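Long-range contacts in ATP-dependent DNA helicase (Mycobacterium smegmatis, PDB 5V9X), which unwinds RNA:DNA hybrids, tracking along a single DNA strand in the 3'-to-5' direction, probably driven by ATP hydrolysis in its paired RecA-like domains: residues Glu281-Leu286 against Leu396-Glu401; Asp573-Tyr578 against Gly772-Ala777; Glu688-Glu693 against Val858-Pro863; Phe757-Ile762 against Ala840-Met845. All coordinates share one frame; numbering follows the deposited sequence.

Contact 1 (Glu281-Leu286 against Leu396-Glu401); sequences ERIVDL and LVIQVE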
loop_
_atom_site.group_PDB
_atom_site.type_symbol
_atom_site.label_atom_id
_atom_site.label_comp_id
_atom_site.label_asym_id
_atom_site.label_seq_id
_atom_site.Cartn_x
_atom_site.Cartn_y
_atom_site.Cartn_z
ATOM N N GLU A 281 0.006 -21.198 -19.164
ATOM C CA GLU A 281 0.621 -22.507 -19.352
ATOM C C GLU A 281 1.834 -22.682 -18.447
ATOM O O GLU A 281 1.946 -23.682 -17.727
ATOM C CB GLU A 281 1.019 -22.685 -20.816
ATOM C CG GLU A 281 0.335 -23.838 -21.514
ATOM C CD GLU A 281 0.929 -24.106 -22.879
ATOM O OE1 GLU A 281 0.812 -23.231 -23.761
ATOM O OE2 GLU A 281 1.535 -25.184 -23.060
ATOM N N ARG A 282 2.763 -21.721 -18.481
ATOM C CA ARG A 282 3.978 -21.833 -17.680
ATOM C C ARG A 282 3.679 -21.805 -16.186
ATOM O O ARG A 282 4.406 -22.422 -15.398
ATOM C CB ARG A 282 4.953 -20.713 -18.044
ATOM C CG ARG A 282 5.405 -20.721 -19.496
ATOM C CD ARG A 282 6.268 -21.933 -19.814
ATOM N NE ARG A 282 6.846 -21.843 -21.152
ATOM C CZ ARG A 282 6.251 -22.285 -22.257
ATOM N NH1 ARG A 282 5.055 -22.851 -22.185
ATOM N NH2 ARG A 282 6.851 -22.157 -23.433
ATOM N N ILE A 283 2.625 -21.094 -15.778
ATOM C CA ILE A 283 2.260 -21.054 -14.363
ATOM C C ILE A 283 1.841 -22.439 -13.888
ATOM O O ILE A 283 2.287 -22.915 -12.837
ATOM C CB ILE A 283 1.153 -20.014 -14.120
ATOM C CG1 ILE A 283 1.732 -18.599 -14.182
ATOM C CG2 ILE A 283 0.467 -20.260 -12.780
ATOM C CD1 ILE A 283 0.712 -17.512 -13.937
ATOM N N VAL A 284 0.976 -23.105 -14.657
ATOM C CA VAL A 284 0.590 -24.471 -14.318
ATOM C C VAL A 284 1.810 -25.384 -14.348
ATOM O O VAL A 284 1.966 -26.265 -13.493
ATOM C CB VAL A 284 -0.522 -24.966 -15.263
ATOM C CG1 VAL A 284 -0.907 -26.397 -14.932
ATOM C CG2 VAL A 284 -1.737 -24.059 -15.163
ATOM N N ASP A 285 2.698 -25.181 -15.325
ATOM C CA ASP A 285 3.963 -25.910 -15.343
ATOM C C ASP A 285 4.742 -25.691 -14.052
ATOM O O ASP A 285 5.320 -26.633 -13.496
ATOM C CB ASP A 285 4.805 -25.481 -16.547
ATOM C CG ASP A 285 4.252 -25.987 -17.867
ATOM O OD1 ASP A 285 3.218 -26.687 -17.859
ATOM O OD2 ASP A 285 4.857 -25.683 -18.915
ATOM N N LEU A 286 4.757 -24.453 -13.553
ATOM C CA LEU A 286 5.521 -24.154 -12.346
ATOM C C LEU A 286 4.824 -24.687 -11.099
ATOM O O LEU A 286 5.486 -25.176 -10.177
ATOM C CB LEU A 286 5.757 -22.648 -12.241
ATOM C CG LEU A 286 6.838 -22.118 -13.186
ATOM C CD1 LEU A 286 6.779 -20.601 -13.300
ATOM C CD2 LEU A 286 8.209 -22.567 -12.709
ATOM N N LEU A 396 7.193 -21.620 -3.692
ATOM C CA LEU A 396 7.201 -20.835 -4.920
ATOM C C LEU A 396 6.186 -19.709 -4.794
ATOM O O LEU A 396 5.054 -19.940 -4.361
ATOM C CB LEU A 396 6.871 -21.702 -6.142
ATOM C CG LEU A 396 6.865 -20.980 -7.493
ATOM C CD1 LEU A 396 8.285 -20.712 -7.968
ATOM C CD2 LEU A 396 6.081 -21.761 -8.537
ATOM N N VAL A 397 6.598 -18.498 -5.160
ATOM C CA VAL A 397 5.692 -17.371 -5.344
ATOM C C VAL A 397 5.840 -16.886 -6.777
ATOM O O VAL A 397 6.961 -16.666 -7.251
ATOM C CB VAL A 397 5.972 -16.227 -4.351
ATOM C CG1 VAL A 397 5.221 -14.969 -4.771
ATOM C CG2 VAL A 397 5.574 -16.631 -2.940
ATOM N N ILE A 398 4.717 -16.735 -7.469
ATOM C CA ILE A 398 4.689 -16.202 -8.823
ATOM C C ILE A 398 4.010 -14.842 -8.779
ATOM O O ILE A 398 2.927 -14.699 -8.197
ATOM C CB ILE A 398 3.967 -17.151 -9.792
ATOM C CG1 ILE A 398 4.692 -18.495 -9.866
ATOM C CG2 ILE A 398 3.871 -16.523 -11.167
ATOM C CD1 ILE A 398 4.016 -19.497 -10.772
ATOM N N GLN A 399 4.648 -13.844 -9.384
ATOM C CA GLN A 399 4.123 -12.485 -9.441
ATOM C C GLN A 399 3.745 -12.182 -10.885
ATOM O O GLN A 399 4.615 -12.116 -11.758
ATOM C CB GLN A 399 5.144 -11.477 -8.917
ATOM C CG GLN A 399 4.727 -10.026 -9.091
ATOM C CD GLN A 399 3.473 -9.685 -8.314
ATOM O OE1 GLN A 399 3.303 -10.116 -7.174
ATOM N NE2 GLN A 399 2.582 -8.913 -8.929
ATOM N N VAL A 400 2.451 -12.006 -11.132
ATOM C CA VAL A 400 1.951 -11.635 -12.451
ATOM C C VAL A 400 1.933 -10.116 -12.533
ATOM O O VAL A 400 1.329 -9.453 -11.683
ATOM C CB VAL A 400 0.556 -12.228 -12.704
ATOM C CG1 VAL A 400 -0.177 -11.442 -13.781
ATOM C CG2 VAL A 400 0.679 -13.687 -13.114
ATOM N N GLU A 401 2.609 -9.572 -13.552
ATOM C CA GLU A 401 2.862 -8.141 -13.717
ATOM C C GLU A 401 3.821 -7.643 -12.640
ATOM O O GLU A 401 3.939 -8.259 -11.576
ATOM C CB GLU A 401 1.555 -7.337 -13.696
ATOM C CG GLU A 401 1.691 -5.878 -14.119
ATOM C CD GLU A 401 0.355 -5.162 -14.202
ATOM O OE1 GLU A 401 -0.541 -5.469 -13.388
ATOM O OE2 GLU A 401 0.200 -4.296 -15.090
#
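I398 sends its CD1 methyl between I283 and L286, and this one group shows how a helix can be seated on a sheet largely by branched side chains. CD1 of I398 lies 3.9 Å from L286 CB and 4.1 Å from I283 CG2. The side chain gets there because CG1 lies anti to its own carbonyl carbon (chi1 -61°) and the chain then runs out fully extended, which carries the terminal methyl to the helix. It meets I283 and L286 obliquely.

On one flank, L396 offers a single branch: its CD2 comes within 3.8 Å of L286 CB, the point at which the leucine leaves the helix. On the other, I283 extends its longer branch toward V400, its CD1 touching V400 CG2 at 3.9 Å, the two side chains crossing at about a right angle. Contacts are thus made by methyl and methylene groups, with no hydrogen bond joining the two segments.

The helix runs nearly antiparallel to the strand, at 170°, with the axes of the short segments 10.4 Å apart. Helix 276-288 thereby lies on one face of the parallel sheet of the second RecA-like domain. F429 of strand 424-429 touches I283, L286 and I398 alike, L310 of helix 300-318 packs on I283, and strand 394-400 is hydrogen-bonded through its backbone to strands 292-296 and 424-429.

Contact 2 (Asp573-Tyr578 against Gly772-Ala777); sequences DEEMVY and GSALFA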
loop_
_atom_site.group_PDB
_atom_site.type_symbol
_atom_site.label_atom_id
_atom_site.label_comp_id
_atom_site.label_asym_id
_atom_site.label_seq_id
_atom_site.Cartn_x
_atom_site.Cartn_y
_atom_site.Cartn_z
ATOM N N ASP A 573 -12.641 5.957 -15.285
ATOM C CA ASP A 573 -12.136 6.406 -13.995
ATOM C C ASP A 573 -12.910 7.626 -13.511
ATOM O O ASP A 573 -13.331 8.474 -14.302
ATOM C CB ASP A 573 -10.644 6.730 -14.098
ATOM C CG ASP A 573 -9.955 6.784 -12.744
ATOM O OD1 ASP A 573 -10.423 7.527 -11.857
ATOM O OD2 ASP A 573 -8.941 6.075 -12.566
ATOM N N GLU A 574 -13.090 7.708 -12.188
ATOM C CA GLU A 574 -13.810 8.831 -11.591
ATOM C C GLU A 574 -13.177 10.169 -11.956
ATOM O O GLU A 574 -13.890 11.161 -12.145
ATOM C CB GLU A 574 -13.867 8.656 -10.070
ATOM C CG GLU A 574 -14.392 9.857 -9.301
ATOM C CD GLU A 574 -14.622 9.548 -7.834
ATOM O OE1 GLU A 574 -14.906 8.374 -7.513
ATOM O OE2 GLU A 574 -14.515 10.472 -6.999
ATOM N N GLU A 575 -11.847 10.215 -12.074
ATOM C CA GLU A 575 -11.178 11.444 -12.486
ATOM C C GLU A 575 -11.332 11.689 -13.982
ATOM O O GLU A 575 -11.584 12.824 -14.404
ATOM C CB GLU A 575 -9.700 11.392 -12.102
ATOM C CG GLU A 575 -9.453 11.314 -10.604
ATOM C CD GLU A 575 -7.978 11.260 -10.259
ATOM O OE1 GLU A 575 -7.161 11.802 -11.035
ATOM O OE2 GLU A 575 -7.636 10.671 -9.211
ATOM N N MET A 576 -11.174 10.643 -14.798
ATOM C CA MET A 576 -11.411 10.778 -16.234
ATOM C C MET A 576 -12.833 11.249 -16.513
ATOM O O MET A 576 -13.064 12.042 -17.433
ATOM C CB MET A 576 -11.134 9.445 -16.934
ATOM C CG MET A 576 -11.644 9.361 -18.369
ATOM S SD MET A 576 -10.859 10.545 -19.486
ATOM C CE MET A 576 -11.879 10.351 -20.947
ATOM N N VAL A 577 -13.797 10.781 -15.717
ATOM C CA VAL A 577 -15.187 11.184 -15.905
ATOM C C VAL A 577 -15.391 12.645 -15.517
ATOM O O VAL A 577 -16.192 13.352 -16.142
ATOM C CB VAL A 577 -16.116 10.247 -15.111
ATOM C CG1 VAL A 577 -17.536 10.779 -15.093
ATOM C CG2 VAL A 577 -16.094 8.853 -15.714
ATOM N N TYR A 578 -14.673 13.127 -14.496
ATOM C CA TYR A 578 -14.812 14.521 -14.082
ATOM C C TYR A 578 -14.446 15.480 -15.208
ATOM O O TYR A 578 -14.927 16.619 -15.235
ATOM C CB TYR A 578 -13.948 14.793 -12.851
ATOM C CG TYR A 578 -14.121 16.180 -12.266
ATOM C CD1 TYR A 578 -15.196 16.476 -11.439
ATOM C CD2 TYR A 578 -13.204 17.189 -12.535
ATOM C CE1 TYR A 578 -15.358 17.739 -10.902
ATOM C CE2 TYR A 578 -13.357 18.454 -12.000
ATOM C CZ TYR A 578 -14.434 18.723 -11.184
ATOM O OH TYR A 578 -14.591 19.981 -10.650
ATOM N N GLY A 772 -8.635 23.212 -9.558
ATOM C CA GLY A 772 -9.565 22.863 -10.610
ATOM C C GLY A 772 -9.368 21.498 -11.228
ATOM O O GLY A 772 -10.128 21.129 -12.129
ATOM N N SER A 773 -8.380 20.732 -10.772
ATOM C CA SER A 773 -8.075 19.446 -11.376
ATOM C C SER A 773 -9.028 18.367 -10.869
ATOM O O SER A 773 -9.608 18.466 -9.784
ATOM C CB SER A 773 -6.631 19.043 -11.080
ATOM O OG SER A 773 -6.457 18.756 -9.704
ATOM N N ALA A 774 -9.176 17.315 -11.681
ATOM C CA ALA A 774 -10.060 16.215 -11.315
ATOM C C ALA A 774 -9.568 15.483 -10.073
ATOM O O ALA A 774 -10.380 14.958 -9.302
ATOM C CB ALA A 774 -10.194 15.242 -12.486
ATOM N N LEU A 775 -8.249 15.434 -9.865
ATOM C CA LEU A 775 -7.713 14.781 -8.675
ATOM C C LEU A 775 -8.204 15.461 -7.405
ATOM O O LEU A 775 -8.586 14.789 -6.438
ATOM C CB LEU A 775 -6.185 14.780 -8.718
ATOM C CG LEU A 775 -5.498 14.300 -7.440
ATOM C CD1 LEU A 775 -5.713 12.803 -7.240
ATOM C CD2 LEU A 775 -4.018 14.644 -7.452
ATOM N N PHE A 776 -8.211 16.795 -7.393
ATOM C CA PHE A 776 -8.656 17.522 -6.209
ATOM C C PHE A 776 -10.121 17.245 -5.908
ATOM O O PHE A 776 -10.506 17.112 -4.741
ATOM C CB PHE A 776 -8.426 19.019 -6.395
ATOM C CG PHE A 776 -8.985 19.858 -5.284
ATOM C CD1 PHE A 776 -8.252 20.075 -4.131
ATOM C CD2 PHE A 776 -10.245 20.429 -5.390
ATOM C CE1 PHE A 776 -8.766 20.844 -3.107
ATOM C CE2 PHE A 776 -10.762 21.196 -4.367
ATOM C CZ PHE A 776 -10.022 21.404 -3.226
ATOM N N ALA A 777 -10.959 17.170 -6.945
ATOM C CA ALA A 777 -12.369 16.866 -6.733
ATOM C C ALA A 777 -12.544 15.514 -6.052
ATOM O O ALA A 777 -13.358 15.375 -5.132
ATOM C CB ALA A 777 -13.122 16.901 -8.063
#
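Y578 lays its ring against the start of helix 774-786, where small residues let an aromatic group come close to a backbone. The methyl of A777 sits over one face of the ring, 3.9 Å from A777 CB to the ring centroid and 18° off the normal, a CH-pi contact shifted toward the CE1 side. A774 meets the same ring obliquely, its CA 3.5 Å from Y578 CD2. With CG anti to the backbone N (chi1 -175°), the tyrosine is carried out from its own helix and across to these two alanines.

One turn earlier, E575 meets the same helix start. Its backbone O lies 3.4 Å from A774 CB, while its extended side chain runs alongside L775, both pointing the same way, and brings OE2 to 3.5 Å from L775 CD1. The carboxylate itself is taken by R619, whose NE forms a salt bridge to OE2, so the charge of this buried residue is probably balanced from outside the two segments.

Farther out, D573 caps the short helix: E575 N donates to D573 OD1 over 3.0 Å. The neighbouring E574 pairs with R781 and R805, adding ionic links between helix 574-578 and the later part of the chain.

The short helix 574-578, N-capped by D573, thus packs through E575 and Y578 against the first turn of helix 774-786, with S773 at its N-cap position, joining the winged-helix family region to the C-terminal DEAD/H-associated region.

Contact 3 (Glu688-Glu693 against Val858-Pro863); sequences ERFRDE and VETATP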
loop_
_atom_site.group_PDB
_atom_site.type_symbol
_atom_site.label_atom_id
_atom_site.label_comp_id
_atom_site.label_asym_id
_atom_site.label_seq_id
_atom_site.Cartn_x
_atom_site.Cartn_y
_atom_site.Cartn_z
ATOM N N GLU A 688 8.319 13.002 -28.598
ATOM C CA GLU A 688 7.987 12.339 -29.851
ATOM C C GLU A 688 6.708 12.936 -30.413
ATOM O O GLU A 688 5.734 13.126 -29.679
ATOM C CB GLU A 688 7.828 10.833 -29.638
ATOM C CG GLU A 688 7.351 10.078 -30.860
ATOM C CD GLU A 688 7.371 8.581 -30.651
ATOM O OE1 GLU A 688 7.825 8.136 -29.575
ATOM O OE2 GLU A 688 6.935 7.849 -31.562
ATOM N N ARG A 689 6.712 13.226 -31.711
ATOM C CA ARG A 689 5.576 13.852 -32.368
ATOM C C ARG A 689 5.196 13.070 -33.617
ATOM O O ARG A 689 6.064 12.594 -34.355
ATOM C CB ARG A 689 5.881 15.309 -32.735
ATOM C CG ARG A 689 4.695 16.061 -33.311
ATOM C CD ARG A 689 5.031 17.511 -33.634
ATOM N NE ARG A 689 6.213 17.632 -34.486
ATOM C CZ ARG A 689 7.418 17.973 -34.043
ATOM N NH1 ARG A 689 7.602 18.231 -32.755
ATOM N NH2 ARG A 689 8.440 18.058 -34.884
ATOM N N PHE A 690 3.892 12.940 -33.839
ATOM C CA PHE A 690 3.355 12.330 -35.047
ATOM C C PHE A 690 1.943 12.860 -35.244
ATOM O O PHE A 690 1.354 13.461 -34.342
ATOM C CB PHE A 690 3.374 10.798 -34.968
ATOM C CG PHE A 690 2.648 10.237 -33.774
ATOM C CD1 PHE A 690 3.323 9.986 -32.590
ATOM C CD2 PHE A 690 1.293 9.949 -33.839
ATOM C CE1 PHE A 690 2.661 9.466 -31.491
ATOM C CE2 PHE A 690 0.626 9.431 -32.743
ATOM C CZ PHE A 690 1.311 9.189 -31.569
ATOM N N ARG A 691 1.406 12.640 -36.439
ATOM C CA ARG A 691 0.046 13.051 -36.754
ATOM C C ARG A 691 -0.879 11.843 -36.724
ATOM O O ARG A 691 -0.503 10.747 -37.151
ATOM C CB ARG A 691 -0.030 13.742 -38.116
ATOM C CG ARG A 691 0.421 12.893 -39.287
ATOM C CD ARG A 691 0.129 13.590 -40.603
ATOM N NE ARG A 691 0.737 14.916 -40.662
ATOM C CZ ARG A 691 1.974 15.150 -41.088
ATOM N NH1 ARG A 691 2.447 16.389 -41.109
ATOM N NH2 ARG A 691 2.739 14.145 -41.491
ATOM N N ASP A 692 -2.083 12.049 -36.201
ATOM C CA ASP A 692 -3.071 10.987 -36.139
ATOM C C ASP A 692 -3.534 10.611 -37.544
ATOM O O ASP A 692 -3.339 11.352 -38.512
ATOM C CB ASP A 692 -4.273 11.424 -35.300
ATOM C CG ASP A 692 -4.959 10.263 -34.611
ATOM O OD1 ASP A 692 -5.497 10.466 -33.503
ATOM O OD2 ASP A 692 -4.943 9.145 -35.166
ATOM N N GLU A 693 -4.160 9.436 -37.647
ATOM C CA GLU A 693 -4.806 9.056 -38.899
ATOM C C GLU A 693 -5.881 10.053 -39.304
ATOM O O GLU A 693 -6.246 10.115 -40.483
ATOM C CB GLU A 693 -5.405 7.654 -38.782
ATOM C CG GLU A 693 -4.413 6.534 -39.048
ATOM C CD GLU A 693 -4.959 5.170 -38.679
ATOM O OE1 GLU A 693 -5.894 5.107 -37.853
ATOM O OE2 GLU A 693 -4.453 4.161 -39.216
ATOM N N VAL A 858 11.905 14.501 -31.706
ATOM C CA VAL A 858 11.905 13.603 -32.852
ATOM C C VAL A 858 10.485 13.511 -33.392
ATOM O O VAL A 858 9.515 13.509 -32.628
ATOM C CB VAL A 858 12.462 12.208 -32.486
ATOM C CG1 VAL A 858 11.599 11.534 -31.425
ATOM C CG2 VAL A 858 12.590 11.332 -33.727
ATOM N N GLU A 859 10.365 13.474 -34.715
ATOM C CA GLU A 859 9.092 13.256 -35.385
ATOM C C GLU A 859 9.103 11.873 -36.019
ATOM O O GLU A 859 10.034 11.531 -36.757
ATOM C CB GLU A 859 8.827 14.328 -36.444
ATOM C CG GLU A 859 7.560 14.086 -37.248
ATOM C CD GLU A 859 7.179 15.269 -38.116
ATOM O OE1 GLU A 859 7.554 16.408 -37.766
ATOM O OE2 GLU A 859 6.507 15.059 -39.147
ATOM N N THR A 860 8.078 11.084 -35.722
ATOM C CA THR A 860 7.971 9.718 -36.205
ATOM C C THR A 860 6.792 9.590 -37.160
ATOM O O THR A 860 5.799 10.314 -37.050
ATOM C CB THR A 860 7.808 8.735 -35.041
ATOM O OG1 THR A 860 6.857 9.255 -34.103
ATOM C CG2 THR A 860 9.140 8.519 -34.336
ATOM N N ALA A 861 6.919 8.665 -38.114
ATOM C CA ALA A 861 5.819 8.393 -39.033
ATOM C C ALA A 861 4.736 7.551 -38.378
ATOM O O ALA A 861 3.557 7.680 -38.727
ATOM C CB ALA A 861 6.343 7.695 -40.289
ATOM N N THR A 862 5.114 6.696 -37.433
ATOM C CA THR A 862 4.208 5.836 -36.692
ATOM C C THR A 862 4.720 5.736 -35.263
ATOM O O THR A 862 5.934 5.805 -35.033
ATOM C CB THR A 862 4.104 4.440 -37.333
ATOM O OG1 THR A 862 3.200 3.618 -36.586
ATOM C CG2 THR A 862 5.469 3.768 -37.400
ATOM N N PRO A 863 3.824 5.613 -34.283
ATOM C CA PRO A 863 4.256 5.603 -32.879
ATOM C C PRO A 863 5.327 4.558 -32.594
ATOM O O PRO A 863 5.225 3.402 -33.012
ATOM C CB PRO A 863 2.960 5.298 -32.119
ATOM C CG PRO A 863 1.893 5.855 -32.985
ATOM C CD PRO A 863 2.355 5.659 -34.404
#
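The F690 ring carries P863 over one face, with P863 CG 3.9 Å from the ring centroid and 19° off its normal, a CH-pi contact displaced toward the rim at CZ. The phenylalanine reaches this place with CG between its backbone N and carbonyl carbon (chi1 56°), and the T860 hydroxyl approaches the same ring obliquely. At the other flat group, the guanidinium of R689, E859 OE1 stands at the edge, 3.4 Å from R689 NH2. This is a salt bridge with a weak hydrogen bond; the two planes stand 78° apart, and OE1 is the oxygen that meets NH2.

The E688 side chain reaches across to T860, just past the last bridged pair. T860 OG1 donates to E688 OE2 over 2.9 Å, meeting that oxygen on its anti side and a little out of the carboxylate plane. The other oxygen, E688 OE1, is bonded to the hydroxyl of S864, so the glutamate bonds to both T860 and S864, residues on the chain that follows strand 854-859.

The backbone supplies the rest: R689 N gives its hydrogen to V858 O (3.0 Å), and T860 N gives its own to R689 O (2.9 Å). One residue thus donates to and accepts from two positions flanking E859, the pattern of parallel strands. Strand 854-859 forms the edge of the mixed sheet here, running parallel to strand 684-691 in the C-terminal DEAD/H-associated region.

Contact 4 (Phe757-Ile762 against Ala840-Met845); sequences FDADEI and ALIELM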
loop_
_atom_site.group_PDB
_atom_site.type_symbol
_atom_site.label_atom_id
_atom_site.label_comp_id
_atom_site.label_asym_id
_atom_site.label_seq_id
_atom_site.Cartn_x
_atom_site.Cartn_y
_atom_site.Cartn_z
ATOM N N PHE A 757 9.931 23.917 -17.839
ATOM C CA PHE A 757 9.600 25.053 -16.994
ATOM C C PHE A 757 10.799 25.410 -16.126
ATOM O O PHE A 757 11.695 24.592 -15.903
ATOM C CB PHE A 757 8.387 24.762 -16.100
ATOM C CG PHE A 757 7.074 24.755 -16.829
ATOM C CD1 PHE A 757 6.709 23.680 -17.626
ATOM C CD2 PHE A 757 6.194 25.818 -16.705
ATOM C CE1 PHE A 757 5.498 23.674 -18.295
ATOM C CE2 PHE A 757 4.982 25.817 -17.370
ATOM C CZ PHE A 757 4.634 24.744 -18.165
ATOM N N ASP A 758 10.804 26.647 -15.633
ATOM C CA ASP A 758 11.831 27.067 -14.690
ATOM C C ASP A 758 11.578 26.442 -13.323
ATOM O O ASP A 758 10.434 26.191 -12.933
ATOM C CB ASP A 758 11.867 28.591 -14.577
ATOM C CG ASP A 758 12.601 29.246 -15.734
ATOM O OD1 ASP A 758 13.671 28.735 -16.130
ATOM O OD2 ASP A 758 12.109 30.272 -16.250
ATOM N N ALA A 759 12.668 26.184 -12.594
ATOM C CA ALA A 759 12.556 25.503 -11.307
ATOM C C ALA A 759 11.709 26.301 -10.324
ATOM O O ALA A 759 10.899 25.729 -9.585
ATOM C CB ALA A 759 13.947 25.239 -10.728
ATOM N N ASP A 760 11.875 27.625 -10.303
ATOM C CA ASP A 760 11.082 28.476 -9.423
ATOM C C ASP A 760 9.690 28.760 -9.970
ATOM O O ASP A 760 8.875 29.364 -9.265
ATOM C CB ASP A 760 11.814 29.796 -9.167
ATOM C CG ASP A 760 12.218 30.498 -10.448
ATOM O OD1 ASP A 760 12.537 29.798 -11.433
ATOM O OD2 ASP A 760 12.215 31.747 -10.472
ATOM N N GLU A 761 9.399 28.346 -11.201
ATOM C CA GLU A 761 8.079 28.508 -11.793
ATOM C C GLU A 761 7.121 27.383 -11.413
ATOM O O GLU A 761 5.902 27.582 -11.463
ATOM C CB GLU A 761 8.211 28.569 -13.321
ATOM C CG GLU A 761 7.211 29.463 -14.037
ATOM C CD GLU A 761 7.457 29.507 -15.538
ATOM O OE1 GLU A 761 8.453 28.906 -15.996
ATOM O OE2 GLU A 761 6.657 30.138 -16.260
ATOM N N ILE A 762 7.654 26.226 -11.016
ATOM C CA ILE A 762 6.849 25.012 -10.899
ATOM C C ILE A 762 5.864 25.117 -9.741
ATOM O O ILE A 762 4.645 25.087 -9.941
ATOM C CB ILE A 762 7.757 23.779 -10.745
ATOM C CG1 ILE A 762 8.399 23.427 -12.087
ATOM C CG2 ILE A 762 6.969 22.604 -10.200
ATOM C CD1 ILE A 762 7.417 22.933 -13.122
ATOM N N ALA A 840 10.625 16.643 -6.410
ATOM C CA ALA A 840 11.212 15.900 -7.520
ATOM C C ALA A 840 10.988 16.619 -8.844
ATOM O O ALA A 840 11.890 16.671 -9.688
ATOM C CB ALA A 840 10.640 14.486 -7.574
ATOM N N LEU A 841 9.791 17.177 -9.048
ATOM C CA LEU A 841 9.534 17.934 -10.267
ATOM C C LEU A 841 10.418 19.170 -10.352
ATOM O O LEU A 841 10.834 19.562 -11.447
ATOM C CB LEU A 841 8.060 18.329 -10.342
ATOM C CG LEU A 841 7.621 19.108 -11.586
ATOM C CD1 LEU A 841 7.926 18.321 -12.851
ATOM C CD2 LEU A 841 6.141 19.454 -11.521
ATOM N N ILE A 842 10.728 19.786 -9.210
ATOM C CA ILE A 842 11.544 20.996 -9.215
ATOM C C ILE A 842 12.979 20.676 -9.614
ATOM O O ILE A 842 13.546 21.311 -10.511
ATOM C CB ILE A 842 11.474 21.694 -7.846
ATOM C CG1 ILE A 842 10.120 22.388 -7.678
ATOM C CG2 ILE A 842 12.613 22.687 -7.693
ATOM C CD1 ILE A 842 9.833 22.838 -6.266
ATOM N N GLU A 843 13.592 19.684 -8.959
ATOM C CA GLU A 843 14.968 19.338 -9.300
ATOM C C GLU A 843 15.077 18.831 -10.731
ATOM O O GLU A 843 16.096 19.065 -11.393
ATOM C CB GLU A 843 15.528 18.300 -8.326
ATOM C CG GLU A 843 17.031 18.084 -8.495
ATOM C CD GLU A 843 17.626 17.150 -7.459
ATOM O OE1 GLU A 843 16.856 16.554 -6.674
ATOM O OE2 GLU A 843 18.869 17.015 -7.428
ATOM N N LEU A 844 14.045 18.144 -11.229
ATOM C CA LEU A 844 14.037 17.744 -12.632
ATOM C C LEU A 844 14.117 18.957 -13.551
ATOM O O LEU A 844 14.831 18.936 -14.561
ATOM C CB LEU A 844 12.788 16.917 -12.940
ATOM C CG LEU A 844 12.951 15.398 -13.058
ATOM C CD1 LEU A 844 13.475 14.789 -11.765
ATOM C CD2 LEU A 844 11.635 14.749 -13.461
ATOM N N MET A 845 13.396 20.032 -13.213
ATOM C CA MET A 845 13.498 21.262 -13.990
ATOM C C MET A 845 14.831 21.958 -13.748
ATOM O O MET A 845 15.398 22.564 -14.667
ATOM C CB MET A 845 12.336 22.195 -13.655
ATOM C CG MET A 845 10.986 21.654 -14.078
ATOM S SD MET A 845 10.905 21.384 -15.860
ATOM C CE MET A 845 9.466 20.328 -15.972
#
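I762 and M845 carry much of the apolar part of this contact, which illustrates how a thioether can serve both as packing and as a soft polar partner. The two side chains cross at about a right angle, with I762 CG1 3.7 Å from M845 CG. The other branch of the isoleucine, CG2, points at L841 and touches its CD2 at 3.5 Å, again crosswise. I842 lies beside these, its CG1 4.0 Å from I762 CG2 and its CG2 4.2 Å from A759 CB.

The polar component is slight. M845 bends at chi2 (-60°), and the turn brings its sulfur to the backbone of F757, where the F757 amide N makes a weak but fairly straight hydrogen bond to SD at 3.4 Å, with F757 O also beside the sulfur. Within the first segment, D758 N donates to E761 OE1, using the anti lone pair of that oxygen, a bond that ties the start of helix 759-769 to its first turn. R720 forms a cation-pi contact with the ring of F757.

Chemically, then, helix 838-849 is joined to helix 759-769 by hydrophobic contact, and to the loop before it by one weak N-H to sulfur bond that adds at most a slight directional preference.

How the contacts relate
Contact 1 closes before any other opens and belongs to the second RecA-like domain; its centre lies about 36 to 42 Å from those of the rest. Contacts 2, 3 and 4 all draw on the C-terminal DEAD/H-associated region, their centres about 24 to 28 Å apart, and none touches another. Contact 4 is nested inside the loop closed by contact 3, helix 838-849 leading on to strand 854-859. Contact 2 crosses both along the chain, its second helix following helix 759-769, and it brings in the winged-helix region. Segments far apart in sequence are thus brought together in the C-terminal part of the protein. The nearest atoms of contacts 1, 2 and 3 lie about 5 to 7 Å from the bound nucleic acid, those of contact 4 about 17 Å.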